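Local coordinates for surface protein SPB1 (Streptococcus agalactiae, PDB 4UZG), which forms the backbone of the group B streptococcus pilus 2b, its subunits probably joined covalently by sortase into a fibre on the cell surface, at residues Y11-T16 with V166-I171; Y19-K24 with Y38-T43; V59-G64 with I95-T100; D260-T265 with L271-T276. One frame throughout, in Å; residues are numbered along the deposited sequence.

Contact 1 (Y11-T16 with V166-I171); sequences YSVGDT and VRDGQI
The CA atoms of Tyr-11 and Asp-168 are 5.3 Å apart, the nearest pair across the segments, and the one hydrogen bond between the two lies just beside this point: Tyr-11 N gives its hydrogen to Arg-167 O over 2.9 Å, bent to 143° at the hydrogen. That carbonyl also sits at the edge of the Tyr-11 ring, near its plane. Tyr-11 O in turn is pressed against Asp-168 CB at 3.0 Å, a tight fit for an oxygen and a carbon. The segment 166-171 carries the chain out of strand 162-165, in the ten-stranded sheet, into strand 169-177 of the prealbumin-like domain, and the turn at 11-16 packs against this passage. From Ser-12 to Asp-15 the chain makes a type II beta turn, and Asp-15 OD2 accepts a hydrogen bond from Ser-12 N from above its carboxylate plane. The turn presents Val-13, whose CG2 branch packs 3.7 Å from Asp-168 OD2; a chi1 of 69° sets that carboxylate between its own backbone N and carbonyl carbon. Val-13 also bonds through its backbone to Val-207, a calcium-site residue, while the Tyr-11 hydroxyl runs off to Asp-7 and the Arg-167 guanidinium to Ala-140 O.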
loop_
_atom_site.group_PDB
_atom_site.type_symbol
_atom_site.label_atom_id
_atom_site.label_comp_id
_atom_site.label_asym_id
_atom_site.label_seq_id
_atom_site.Cartn_x
_atom_site.Cartn_y
_atom_site.Cartn_z
ATOM N N TYR A 11 0.485 -2.126 -4.345
ATOM C CA TYR A 11 1.700 -2.593 -3.699
ATOM C C TYR A 11 1.602 -4.081 -3.436
ATOM O O TYR A 11 0.512 -4.634 -3.360
ATOM C CB TYR A 11 1.879 -1.901 -2.337
ATOM C CG TYR A 11 2.048 -0.409 -2.422
ATOM C CD1 TYR A 11 3.297 0.160 -2.586
ATOM C CD2 TYR A 11 0.956 0.440 -2.341
ATOM C CE1 TYR A 11 3.448 1.543 -2.678
ATOM C CE2 TYR A 11 1.097 1.820 -2.423
ATOM C CZ TYR A 11 2.335 2.365 -2.599
ATOM O OH TYR A 11 2.423 3.735 -2.676
ATOM N N SER A 12 2.744 -4.716 -3.250
ATOM C CA SER A 12 2.810 -6.030 -2.616
ATOM C C SER A 12 3.076 -5.858 -1.129
ATOM O O SER A 12 3.753 -4.922 -0.694
ATOM C CB SER A 12 3.921 -6.901 -3.204
ATOM O OG SER A 12 3.587 -7.333 -4.504
ATOM N N VAL A 13 2.549 -6.795 -0.336
ATOM C CA VAL A 13 2.870 -6.871 1.079
ATOM C C VAL A 13 4.387 -6.855 1.257
ATOM O O VAL A 13 5.121 -7.543 0.544
ATOM C CB VAL A 13 2.183 -8.102 1.695
ATOM C CG1 VAL A 13 2.751 -8.431 3.065
ATOM C CG2 VAL A 13 0.675 -7.864 1.774
ATOM N N GLY A 14 4.849 -6.025 2.181
ATOM C CA GLY A 14 6.257 -5.794 2.441
ATOM C C GLY A 14 6.851 -4.580 1.743
ATOM O O GLY A 14 7.958 -4.152 2.095
ATOM N N ASP A 15 6.129 -4.023 0.775
ATOM C CA ASP A 15 6.633 -2.863 0.042
ATOM C C ASP A 15 6.636 -1.609 0.934
ATOM O O ASP A 15 5.831 -1.440 1.851
ATOM C CB ASP A 15 5.774 -2.539 -1.179
ATOM C CG ASP A 15 5.950 -3.475 -2.360
ATOM O OD1 ASP A 15 6.790 -4.394 -2.328
ATOM O OD2 ASP A 15 5.205 -3.242 -3.344
ATOM N N THR A 16 7.554 -0.722 0.600
ATOM C CA THR A 16 7.575 0.628 1.147
ATOM C C THR A 16 6.546 1.479 0.405
ATOM O O THR A 16 6.573 1.580 -0.830
ATOM C CB THR A 16 8.959 1.243 0.994
ATOM O OG1 THR A 16 9.889 0.428 1.703
ATOM C CG2 THR A 16 8.996 2.670 1.545
ATOM N N VAL A 166 -4.330 2.490 0.697
ATOM C CA VAL A 166 -3.332 1.661 0.024
ATOM C C VAL A 166 -4.024 0.408 -0.508
ATOM O O VAL A 166 -4.994 -0.084 0.072
ATOM C CB VAL A 166 -2.144 1.276 0.919
ATOM C CG1 VAL A 166 -1.352 2.518 1.331
ATOM C CG2 VAL A 166 -2.612 0.433 2.097
ATOM N N ARG A 167 -3.555 -0.080 -1.650
ATOM C CA ARG A 167 -4.231 -1.173 -2.346
ATOM C C ARG A 167 -3.287 -2.305 -2.701
ATOM O O ARG A 167 -2.122 -2.065 -3.046
ATOM C CB ARG A 167 -4.856 -0.659 -3.644
ATOM C CG ARG A 167 -5.777 0.507 -3.555
ATOM C CD ARG A 167 -7.135 0.099 -3.302
ATOM N NE ARG A 167 -8.086 1.185 -3.128
ATOM C CZ ARG A 167 -9.277 0.974 -2.625
ATOM N NH1 ARG A 167 -9.629 -0.245 -2.282
ATOM N NH2 ARG A 167 -10.102 1.971 -2.427
ATOM N N ASP A 168 -3.815 -3.522 -2.673
ATOM C CA ASP A 168 -3.121 -4.686 -3.196
ATOM C C ASP A 168 -4.130 -5.652 -3.812
ATOM O O ASP A 168 -5.335 -5.411 -3.758
ATOM C CB ASP A 168 -2.187 -5.333 -2.150
ATOM C CG ASP A 168 -2.878 -6.000 -0.991
ATOM O OD1 ASP A 168 -4.073 -6.288 -1.011
ATOM O OD2 ASP A 168 -2.115 -6.285 -0.009
ATOM N N GLY A 169 -3.618 -6.706 -4.437
ATOM C CA GLY A 169 -4.428 -7.655 -5.165
ATOM C C GLY A 169 -4.329 -9.075 -4.639
ATOM O O GLY A 169 -3.489 -9.402 -3.797
ATOM N N GLN A 170 -5.221 -9.901 -5.155
ATOM C CA GLN A 170 -5.322 -11.294 -4.751
ATOM C C GLN A 170 -5.586 -12.185 -5.959
ATOM O O GLN A 170 -6.405 -11.823 -6.819
ATOM C CB GLN A 170 -6.460 -11.449 -3.761
ATOM C CG GLN A 170 -6.747 -12.873 -3.299
ATOM C CD GLN A 170 -7.873 -12.871 -2.333
ATOM O OE1 GLN A 170 -9.052 -12.944 -2.732
ATOM N NE2 GLN A 170 -7.552 -12.745 -1.073
ATOM N N ILE A 171 -4.897 -13.323 -5.997
ATOM C CA ILE A 171 -5.117 -14.337 -7.017
ATOM C C ILE A 171 -5.680 -15.579 -6.324
ATOM O O ILE A 171 -5.042 -16.147 -5.431
ATOM C CB ILE A 171 -3.812 -14.699 -7.743
ATOM C CG1 ILE A 171 -3.187 -13.465 -8.411
ATOM C CG2 ILE A 171 -4.060 -15.809 -8.765
ATOM C CD1 ILE A 171 -1.804 -13.707 -9.015
#

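Contact 2 (Y19-K24 with Y38-T43); sequences YTITYK and YVIKDT
Ile-21 and Ile-40 face each other across the interior of a beta sandwich, from strands 16-26 and 37-43, which lie in opposing layers. The short strand segments run roughly antiparallel, at 147°, with their axes 10.2 Å apart at closest approach; at that spacing side chains alone bridge the gap.

The aromatic part is at one end, where Tyr-23 meets Tyr-38. With CG anti to the backbone N (chi1 179°), Tyr-23 brings its ring up to that of Tyr-38. The two planes are inclined at 53°, and the rings meet obliquely at their corners, Tyr-23 CE2 lying 3.7 Å from Tyr-38 CE1. The Tyr-23 hydroxyl is near the same atom, with OH 3.8 Å from Tyr-38 CE1. Tyr-38 is fixed from outside the pair too, its OH bonded to Val-27 O and its ring edge-to-face with Trp-97.

In the aliphatic part a single methyl contact joins the isoleucines. Their side chains point past one another and touch through Ile-21 CD1 and Ile-40 CG2 at 4.1 Å.

At the other end the core takes in a buried acid, Asp-42, with weak hydrogen bonds from OD2 to Tyr-127 OH and from OD1 to Lys-4 NZ. Its OD2 also rests against a methyl group, Ile-21 CD1, 3.5 Å away.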
loop_
_atom_site.group_PDB
_atom_site.type_symbol
_atom_site.label_atom_id
_atom_site.label_comp_id
_atom_site.label_asym_id
_atom_site.label_seq_id
_atom_site.Cartn_x
_atom_site.Cartn_y
_atom_site.Cartn_z
ATOM N N TYR A 19 4.149 8.176 1.255
ATOM C CA TYR A 19 3.023 9.075 1.406
ATOM C C TYR A 19 3.451 10.530 1.261
ATOM O O TYR A 19 4.548 10.907 1.691
ATOM C CB TYR A 19 2.465 8.940 2.812
ATOM C CG TYR A 19 1.773 7.635 3.153
ATOM C CD1 TYR A 19 0.420 7.487 2.945
ATOM C CD2 TYR A 19 2.453 6.581 3.733
ATOM C CE1 TYR A 19 -0.256 6.344 3.324
ATOM C CE2 TYR A 19 1.789 5.413 4.109
ATOM C CZ TYR A 19 0.438 5.294 3.910
ATOM O OH TYR A 19 -0.179 4.145 4.340
ATOM N N THR A 20 2.562 11.342 0.701
ATOM C CA THR A 20 2.745 12.777 0.612
ATOM C C THR A 20 1.488 13.486 1.106
ATOM O O THR A 20 0.394 13.209 0.613
ATOM C CB THR A 20 3.050 13.229 -0.831
ATOM O OG1 THR A 20 4.214 12.535 -1.300
ATOM C CG2 THR A 20 3.333 14.722 -0.890
ATOM N N ILE A 21 1.665 14.378 2.077
ATOM C CA ILE A 21 0.594 15.246 2.557
ATOM C C ILE A 21 0.924 16.648 2.061
ATOM O O ILE A 21 2.025 17.143 2.301
ATOM C CB ILE A 21 0.537 15.273 4.091
ATOM C CG1 ILE A 21 0.269 13.878 4.650
ATOM C CG2 ILE A 21 -0.516 16.283 4.546
ATOM C CD1 ILE A 21 0.617 13.775 6.134
ATOM N N THR A 22 -0.013 17.294 1.390
ATOM C CA THR A 22 0.180 18.626 0.801
ATOM C C THR A 22 -0.926 19.554 1.309
ATOM O O THR A 22 -2.112 19.181 1.251
ATOM C CB THR A 22 0.163 18.539 -0.777
ATOM O OG1 THR A 22 1.178 17.616 -1.224
ATOM C CG2 THR A 22 0.382 19.889 -1.437
ATOM N N TYR A 23 -0.553 20.750 1.767
ATOM C CA TYR A 23 -1.497 21.759 2.220
ATOM C C TYR A 23 -1.071 23.071 1.589
ATOM O O TYR A 23 -0.010 23.598 1.881
ATOM C CB TYR A 23 -1.445 21.852 3.730
ATOM C CG TYR A 23 -2.364 22.870 4.347
ATOM C CD1 TYR A 23 -3.683 22.556 4.631
ATOM C CD2 TYR A 23 -1.877 24.101 4.753
ATOM C CE1 TYR A 23 -4.506 23.450 5.265
ATOM C CE2 TYR A 23 -2.696 25.023 5.385
ATOM C CZ TYR A 23 -4.008 24.689 5.632
ATOM O OH TYR A 23 -4.815 25.589 6.281
ATOM N N LYS A 24 -1.916 23.596 0.718
ATOM C CA LYS A 24 -1.564 24.733 -0.115
ATOM C C LYS A 24 -1.985 26.068 0.425
ATOM O O LYS A 24 -1.658 27.110 -0.157
ATOM C CB LYS A 24 -2.143 24.556 -1.506
ATOM C CG LYS A 24 -1.475 23.448 -2.309
ATOM C CD LYS A 24 -1.585 23.836 -3.790
ATOM C CE LYS A 24 -1.452 22.711 -4.767
ATOM N NZ LYS A 24 -2.557 21.753 -4.598
ATOM N N TYR A 38 0.995 25.625 12.441
ATOM C CA TYR A 38 0.152 24.658 11.740
ATOM C C TYR A 38 0.404 23.292 12.352
ATOM O O TYR A 38 1.550 22.926 12.608
ATOM C CB TYR A 38 0.423 24.636 10.211
ATOM C CG TYR A 38 -0.192 25.809 9.520
ATOM C CD1 TYR A 38 -1.514 25.786 9.110
ATOM C CD2 TYR A 38 0.535 26.974 9.321
ATOM C CE1 TYR A 38 -2.097 26.904 8.532
ATOM C CE2 TYR A 38 -0.037 28.082 8.729
ATOM C CZ TYR A 38 -1.360 28.066 8.367
ATOM O OH TYR A 38 -1.962 29.173 7.805
ATOM N N VAL A 39 -0.665 22.536 12.554
ATOM C CA VAL A 39 -0.589 21.204 13.158
ATOM C C VAL A 39 -1.072 20.170 12.151
ATOM O O VAL A 39 -2.209 20.249 11.659
ATOM C CB VAL A 39 -1.456 21.130 14.417
ATOM C CG1 VAL A 39 -1.305 19.758 15.058
ATOM C CG2 VAL A 39 -1.104 22.245 15.411
ATOM N N ILE A 40 -0.209 19.200 11.847
ATOM C CA ILE A 40 -0.508 18.108 10.933
ATOM C C ILE A 40 -0.639 16.845 11.776
ATOM O O ILE A 40 0.314 16.420 12.421
ATOM C CB ILE A 40 0.633 17.931 9.911
ATOM C CG1 ILE A 40 0.823 19.213 9.095
ATOM C CG2 ILE A 40 0.354 16.727 9.008
ATOM C CD1 ILE A 40 1.992 20.077 9.552
ATOM N N LYS A 41 -1.828 16.252 11.766
ATOM C CA LYS A 41 -2.096 15.037 12.535
ATOM C C LYS A 41 -2.445 13.925 11.580
ATOM O O LYS A 41 -3.321 14.087 10.741
ATOM C CB LYS A 41 -3.265 15.240 13.489
ATOM C CG LYS A 41 -2.928 16.042 14.697
ATOM C CD LYS A 41 -4.092 16.160 15.666
ATOM C CE LYS A 41 -3.713 17.008 16.878
ATOM N NZ LYS A 41 -4.828 17.052 17.870
ATOM N N ASP A 42 -1.780 12.781 11.699
ATOM C CA ASP A 42 -1.994 11.666 10.759
ATOM C C ASP A 42 -2.326 10.426 11.557
ATOM O O ASP A 42 -1.529 9.976 12.395
ATOM C CB ASP A 42 -0.718 11.471 9.953
ATOM C CG ASP A 42 -0.882 10.525 8.796
ATOM O OD1 ASP A 42 -1.602 9.526 8.890
ATOM O OD2 ASP A 42 -0.207 10.752 7.751
ATOM N N THR A 43 -3.530 9.904 11.326
ATOM C CA THR A 43 -3.958 8.658 11.942
ATOM C C THR A 43 -3.827 7.567 10.866
ATOM O O THR A 43 -4.555 7.566 9.877
ATOM C CB THR A 43 -5.400 8.736 12.437
ATOM O OG1 THR A 43 -5.536 9.840 13.332
ATOM C CG2 THR A 43 -5.807 7.439 13.149
#

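Contact 3 (V59-G64 with I95-T100); sequences VTITDG and IPWAAT
Ile-61 reaches across the sandwich interior from strand 50-62 to meet Trp-97, just past the end of strand 90-96, and it has the largest share of this contact. It was modelled in two conformations, of which one is described here. Its CB stands back from the indole, with the CA-CB bond directed at the facing segment, and the side chain divides there. The CG2 branch comes to 4.3 Å from Trp-97 CH2. The CG1 branch is the longer arm: anti to the carbonyl carbon (chi1 -58°), it passes 4.3 Å from Trp-97 CZ3, and the extended second torsion of 171° carries CD1 to the six-membered ring. There CD1 makes the closest approach of the side chain, 3.7 Å to Trp-97 CZ3, meeting the indole obliquely. The same methyl lies 4.4 Å from Ile-95 CG2, a group that also sits in the plane of the indole at its edge. On its polar side the indole has a weak partner elsewhere, NE1 to Asn-28 OD1.

Two residues earlier in each segment, Val-59 and Ile-95 pass alongside each other, heading opposite ways, and touch through Val-59 CG1 and Ile-95 CD1, 3.9 Å apart. Leu-71 and Tyr-82 pack on this pair as well.

Every atom that touches across the gap is carbon. The two layers are therefore held here by shape and the exclusion of water.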
loop_
_atom_site.group_PDB
_atom_site.type_symbol
_atom_site.label_atom_id
_atom_site.label_comp_id
_atom_site.label_asym_id
_atom_site.label_seq_id
_atom_site.Cartn_x
_atom_site.Cartn_y
_atom_site.Cartn_z
ATOM N N VAL A 59 9.935 17.464 5.744
ATOM C CA VAL A 59 8.953 18.515 5.952
ATOM C C VAL A 59 9.477 19.778 5.270
ATOM O O VAL A 59 10.567 20.243 5.598
ATOM C CB VAL A 59 8.709 18.785 7.451
ATOM C CG1 VAL A 59 7.594 19.790 7.619
ATOM C CG2 VAL A 59 8.401 17.477 8.192
ATOM N N THR A 60 8.701 20.329 4.341
ATOM C CA THR A 60 9.114 21.513 3.618
ATOM C C THR A 60 8.001 22.551 3.551
ATOM O O THR A 60 6.802 22.239 3.615
ATOM C CB THR A 60 9.542 21.178 2.165
ATOM O OG1 THR A 60 8.435 20.613 1.465
ATOM C CG2 THR A 60 10.740 20.252 2.082
ATOM N N ILE A 61 8.448 23.790 3.377
ATOM C CA ILE A 61 7.583 24.915 3.086
ATOM C C ILE A 61 8.038 25.476 1.744
ATOM O O ILE A 61 9.214 25.802 1.566
ATOM C CB ILE A 61 7.659 26.014 4.179
ATOM C CG1 ILE A 61 7.294 25.430 5.556
ATOM C CG2 ILE A 61 6.753 27.176 3.800
ATOM C CD1 ILE A 61 7.543 26.366 6.679
ATOM N N THR A 62 7.109 25.596 0.803
ATOM C CA THR A 62 7.408 26.112 -0.538
ATOM C C THR A 62 6.583 27.373 -0.763
ATOM O O THR A 62 5.354 27.350 -0.628
ATOM C CB THR A 62 7.072 25.074 -1.609
ATOM O OG1 THR A 62 7.745 23.848 -1.312
ATOM C CG2 THR A 62 7.517 25.563 -2.985
ATOM N N ASP A 63 7.258 28.462 -1.074
ATOM C CA ASP A 63 6.589 29.731 -1.239
ATOM C C ASP A 63 6.065 29.864 -2.655
ATOM O O ASP A 63 6.219 28.964 -3.479
ATOM C CB ASP A 63 7.451 30.904 -0.747
ATOM C CG ASP A 63 8.564 31.294 -1.695
ATOM O OD1 ASP A 63 8.580 30.876 -2.875
ATOM O OD2 ASP A 63 9.426 32.084 -1.236
ATOM N N GLY A 64 5.407 30.979 -2.930
ATOM C CA GLY A 64 4.725 31.148 -4.198
ATOM C C GLY A 64 5.664 31.216 -5.391
ATOM O O GLY A 64 5.224 31.038 -6.520
ATOM N N ILE A 95 4.295 22.835 13.267
ATOM C CA ILE A 95 5.231 23.745 12.622
ATOM C C ILE A 95 4.992 25.154 13.207
ATOM O O ILE A 95 3.966 25.773 12.949
ATOM C CB ILE A 95 5.028 23.784 11.101
ATOM C CG1 ILE A 95 5.185 22.380 10.500
ATOM C CG2 ILE A 95 6.003 24.778 10.471
ATOM C CD1 ILE A 95 4.881 22.298 9.013
ATOM N N PRO A 96 5.934 25.667 14.006
ATOM C CA PRO A 96 5.767 27.040 14.495
ATOM C C PRO A 96 5.830 28.017 13.314
ATOM O O PRO A 96 6.623 27.843 12.389
ATOM C CB PRO A 96 6.935 27.220 15.480
ATOM C CG PRO A 96 7.958 26.268 15.035
ATOM C CD PRO A 96 7.189 25.071 14.493
ATOM N N TRP A 97 5.000 29.048 13.381
ATOM C CA TRP A 97 4.780 29.938 12.244
ATOM C C TRP A 97 5.177 31.377 12.558
ATOM O O TRP A 97 5.323 32.198 11.648
ATOM C CB TRP A 97 3.296 29.879 11.836
ATOM C CG TRP A 97 3.056 30.100 10.380
ATOM C CD1 TRP A 97 2.409 31.152 9.805
ATOM C CD2 TRP A 97 3.441 29.230 9.309
ATOM N NE1 TRP A 97 2.372 30.995 8.451
ATOM C CE2 TRP A 97 3.000 29.830 8.119
ATOM C CE3 TRP A 97 4.091 28.001 9.251
ATOM C CZ2 TRP A 97 3.199 29.241 6.871
ATOM C CZ3 TRP A 97 4.302 27.420 8.010
ATOM C CH2 TRP A 97 3.851 28.036 6.842
ATOM N N ALA A 98 5.338 31.685 13.841
ATOM C CA ALA A 98 5.690 33.034 14.270
ATOM C C ALA A 98 6.390 32.915 15.608
ATOM O O ALA A 98 6.222 31.923 16.322
ATOM C CB ALA A 98 4.433 33.932 14.388
ATOM N N ALA A 99 7.145 33.949 15.977
ATOM C CA ALA A 99 7.916 33.928 17.212
ATOM C C ALA A 99 7.037 34.001 18.452
ATOM O O ALA A 99 7.452 33.551 19.516
ATOM C CB ALA A 99 8.938 35.066 17.233
ATOM N N THR A 100 5.859 34.611 18.334
ATOM C CA THR A 100 4.903 34.733 19.449
ATOM C C THR A 100 3.478 34.521 18.937
ATOM O O THR A 100 3.246 34.559 17.727
ATOM C CB THR A 100 4.957 36.113 20.124
ATOM O OG1 THR A 100 4.539 37.122 19.198
ATOM C CG2 THR A 100 6.353 36.419 20.625
#

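Contact 4 (D260-T265 with L271-T276); sequences DGATDT and LLVNPT
Asn-274 is folded back on Asp-264 by its side-chain torsions: chi1 of -58° puts CG beside its own backbone N, and chi2 of -92° swings ND2 onto Asp-264 O. Asp-264 itself adopts a left-handed backbone conformation, which tips its carbonyl toward the strand opposite. The setting is the prealbumin-like region, where a short antiparallel pairing leads the chain through a short loop into strand 273-279, the outermost strand beside 169-177 in a three-stranded sheet.

A single carbonyl takes most of the load. Asn-274 ND2 donates to Asp-264 O over 3.0 Å, almost straight at 165°, with the oxygen close to the plane of the side-chain amide. Asn-274 N adds a weak bond of 2.8 Å to the same atom, and Val-273 CA offers its hydrogen to it as well. The side-chain amide has a second partner in Thr-266 OG1, so its rotation is fixed from two directions.

Next along, Thr-265 and Val-273 form a non-hydrogen-bonded antiparallel pair with CA atoms 4.5 Å apart, where Thr-265 CA makes a CA-H...O contact of 3.4 Å to Leu-272 O. Their side chains leave on the same face. Ala-262 joins them there, its CB 3.8 Å from Val-273 CG1, and Val-256 and Leu-258 of strand 254-258 also pack on the valine.

The side chain of Asp-264 lies along Asn-274 and Pro-275, its CB 3.4 Å from Asn-274 O. Its OD2 takes a hydrogen from a water molecule at 2.8 Å, and that water accepts from Thr-276 N at 2.9 Å.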
loop_
_atom_site.group_PDB
_atom_site.type_symbol
_atom_site.label_atom_id
_atom_site.label_comp_id
_atom_site.label_asym_id
_atom_site.label_seq_id
_atom_site.Cartn_x
_atom_site.Cartn_y
_atom_site.Cartn_z
ATOM N N ASP A 260 -5.128 -3.700 -14.334
ATOM C CA ASP A 260 -5.567 -3.390 -15.691
ATOM C C ASP A 260 -5.282 -4.543 -16.628
ATOM O O ASP A 260 -4.165 -5.050 -16.667
ATOM C CB ASP A 260 -4.850 -2.143 -16.224
ATOM C CG ASP A 260 -5.298 -0.860 -15.544
ATOM O OD1 ASP A 260 -6.416 -0.836 -14.996
ATOM O OD2 ASP A 260 -4.525 0.123 -15.583
ATOM N N GLY A 261 -6.295 -4.960 -17.371
ATOM C CA GLY A 261 -6.159 -6.090 -18.277
ATOM C C GLY A 261 -6.584 -7.433 -17.695
ATOM O O GLY A 261 -6.572 -8.447 -18.380
ATOM N N ALA A 262 -6.971 -7.448 -16.428
ATOM C CA ALA A 262 -7.372 -8.690 -15.781
ATOM C C ALA A 262 -8.558 -9.353 -16.429
ATOM O O ALA A 262 -9.466 -8.697 -16.919
ATOM C CB ALA A 262 -7.708 -8.424 -14.339
ATOM N N THR A 263 -8.524 -10.677 -16.382
ATOM C CA THR A 263 -9.667 -11.526 -16.635
ATOM C C THR A 263 -10.103 -12.238 -15.343
ATOM O O THR A 263 -9.433 -12.163 -14.298
ATOM C CB THR A 263 -9.294 -12.588 -17.675
ATOM O OG1 THR A 263 -8.175 -13.343 -17.205
ATOM C CG2 THR A 263 -8.907 -11.940 -18.981
ATOM N N ASP A 264 -11.261 -12.891 -15.408
ATOM C CA ASP A 264 -11.726 -13.706 -14.300
ATOM C C ASP A 264 -11.877 -12.898 -13.016
ATOM O O ASP A 264 -11.492 -13.348 -11.935
ATOM C CB ASP A 264 -10.741 -14.864 -14.080
ATOM C CG ASP A 264 -10.517 -15.686 -15.338
ATOM O OD1 ASP A 264 -11.520 -15.976 -16.042
ATOM O OD2 ASP A 264 -9.350 -16.062 -15.637
ATOM N N THR A 265 -12.438 -11.704 -13.120
ATOM C CA THR A 265 -12.540 -10.849 -11.952
ATOM C C THR A 265 -13.747 -11.182 -11.082
ATOM O O THR A 265 -14.749 -11.704 -11.557
ATOM C CB THR A 265 -12.591 -9.367 -12.354
ATOM O OG1 THR A 265 -13.799 -9.095 -13.065
ATOM C CG2 THR A 265 -11.408 -8.993 -13.225
ATOM N N LEU A 271 -8.563 -6.296 -9.189
ATOM C CA LEU A 271 -7.571 -6.694 -8.170
ATOM C C LEU A 271 -7.963 -7.973 -7.426
ATOM O O LEU A 271 -7.242 -8.394 -6.534
ATOM C CB LEU A 271 -7.305 -5.543 -7.201
ATOM C CG LEU A 271 -6.544 -4.367 -7.812
ATOM C CD1 LEU A 271 -6.452 -3.263 -6.762
ATOM C CD2 LEU A 271 -5.161 -4.794 -8.284
ATOM N N LEU A 272 -9.074 -8.583 -7.809
ATOM C CA LEU A 272 -9.534 -9.835 -7.224
ATOM C C LEU A 272 -9.784 -10.796 -8.384
ATOM O O LEU A 272 -10.845 -10.761 -9.002
ATOM C CB LEU A 272 -10.805 -9.650 -6.388
ATOM C CG LEU A 272 -10.716 -8.663 -5.232
ATOM C CD1 LEU A 272 -12.089 -8.486 -4.607
ATOM C CD2 LEU A 272 -9.708 -9.106 -4.203
ATOM N N VAL A 273 -8.799 -11.635 -8.700
ATOM C CA VAL A 273 -8.887 -12.445 -9.906
ATOM C C VAL A 273 -8.936 -13.932 -9.544
ATOM O O VAL A 273 -8.482 -14.367 -8.479
ATOM C CB VAL A 273 -7.748 -12.133 -10.921
ATOM C CG1 VAL A 273 -7.755 -10.677 -11.316
ATOM C CG2 VAL A 273 -6.394 -12.519 -10.410
ATOM N N ASN A 274 -9.507 -14.704 -10.467
ATOM C CA ASN A 274 -9.868 -16.089 -10.223
ATOM C C ASN A 274 -9.527 -16.985 -11.404
ATOM O O ASN A 274 -10.420 -17.570 -12.021
ATOM C CB ASN A 274 -11.370 -16.190 -9.972
ATOM C CG ASN A 274 -11.825 -15.345 -8.820
ATOM O OD1 ASN A 274 -11.889 -15.806 -7.671
ATOM N ND2 ASN A 274 -12.153 -14.086 -9.111
ATOM N N PRO A 275 -8.237 -17.150 -11.723
ATOM C CA PRO A 275 -7.874 -18.053 -12.816
ATOM C C PRO A 275 -8.236 -19.513 -12.520
ATOM O O PRO A 275 -8.097 -19.973 -11.380
ATOM C CB PRO A 275 -6.347 -17.889 -12.888
ATOM C CG PRO A 275 -5.948 -17.483 -11.504
ATOM C CD PRO A 275 -7.052 -16.549 -11.093
ATOM N N THR A 276 -8.661 -20.228 -13.560
ATOM C CA THR A 276 -8.873 -21.668 -13.511
ATOM C C THR A 276 -7.771 -22.325 -14.325
ATOM O O THR A 276 -7.513 -21.924 -15.460
ATOM C CB THR A 276 -10.252 -22.027 -14.108
ATOM O OG1 THR A 276 -11.280 -21.462 -13.295
ATOM C CG2 THR A 276 -10.461 -23.513 -14.166
HETATM O O HOH W 1 -8.938 -18.786 -16.092
#

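In the fold
Contacts 2 and 3 belong to one hydrophobic core, their centres 13 Å apart: strands 37-43 and 90-96 are neighbours, Ile-40 packs on Ile-95, and Tyr-38 O is probably hydrogen-bonded to Ile-95 N. Both join opposing layers through side chains alone. Contact 1 is also buried but lies near the centre of the chain, where one beta region passes into the next, and there backbone groups share the work. It reaches contact 2 through Val-166 against the hydroxyl of Tyr-19. Toward the C-terminal part, strand 169-177 ties contact 1 to contact 4 by probable backbone bonds of Gln-170 to Leu-271 and Val-273. Contact 4, partly solvent-exposed, is the most polar of the four and includes a water.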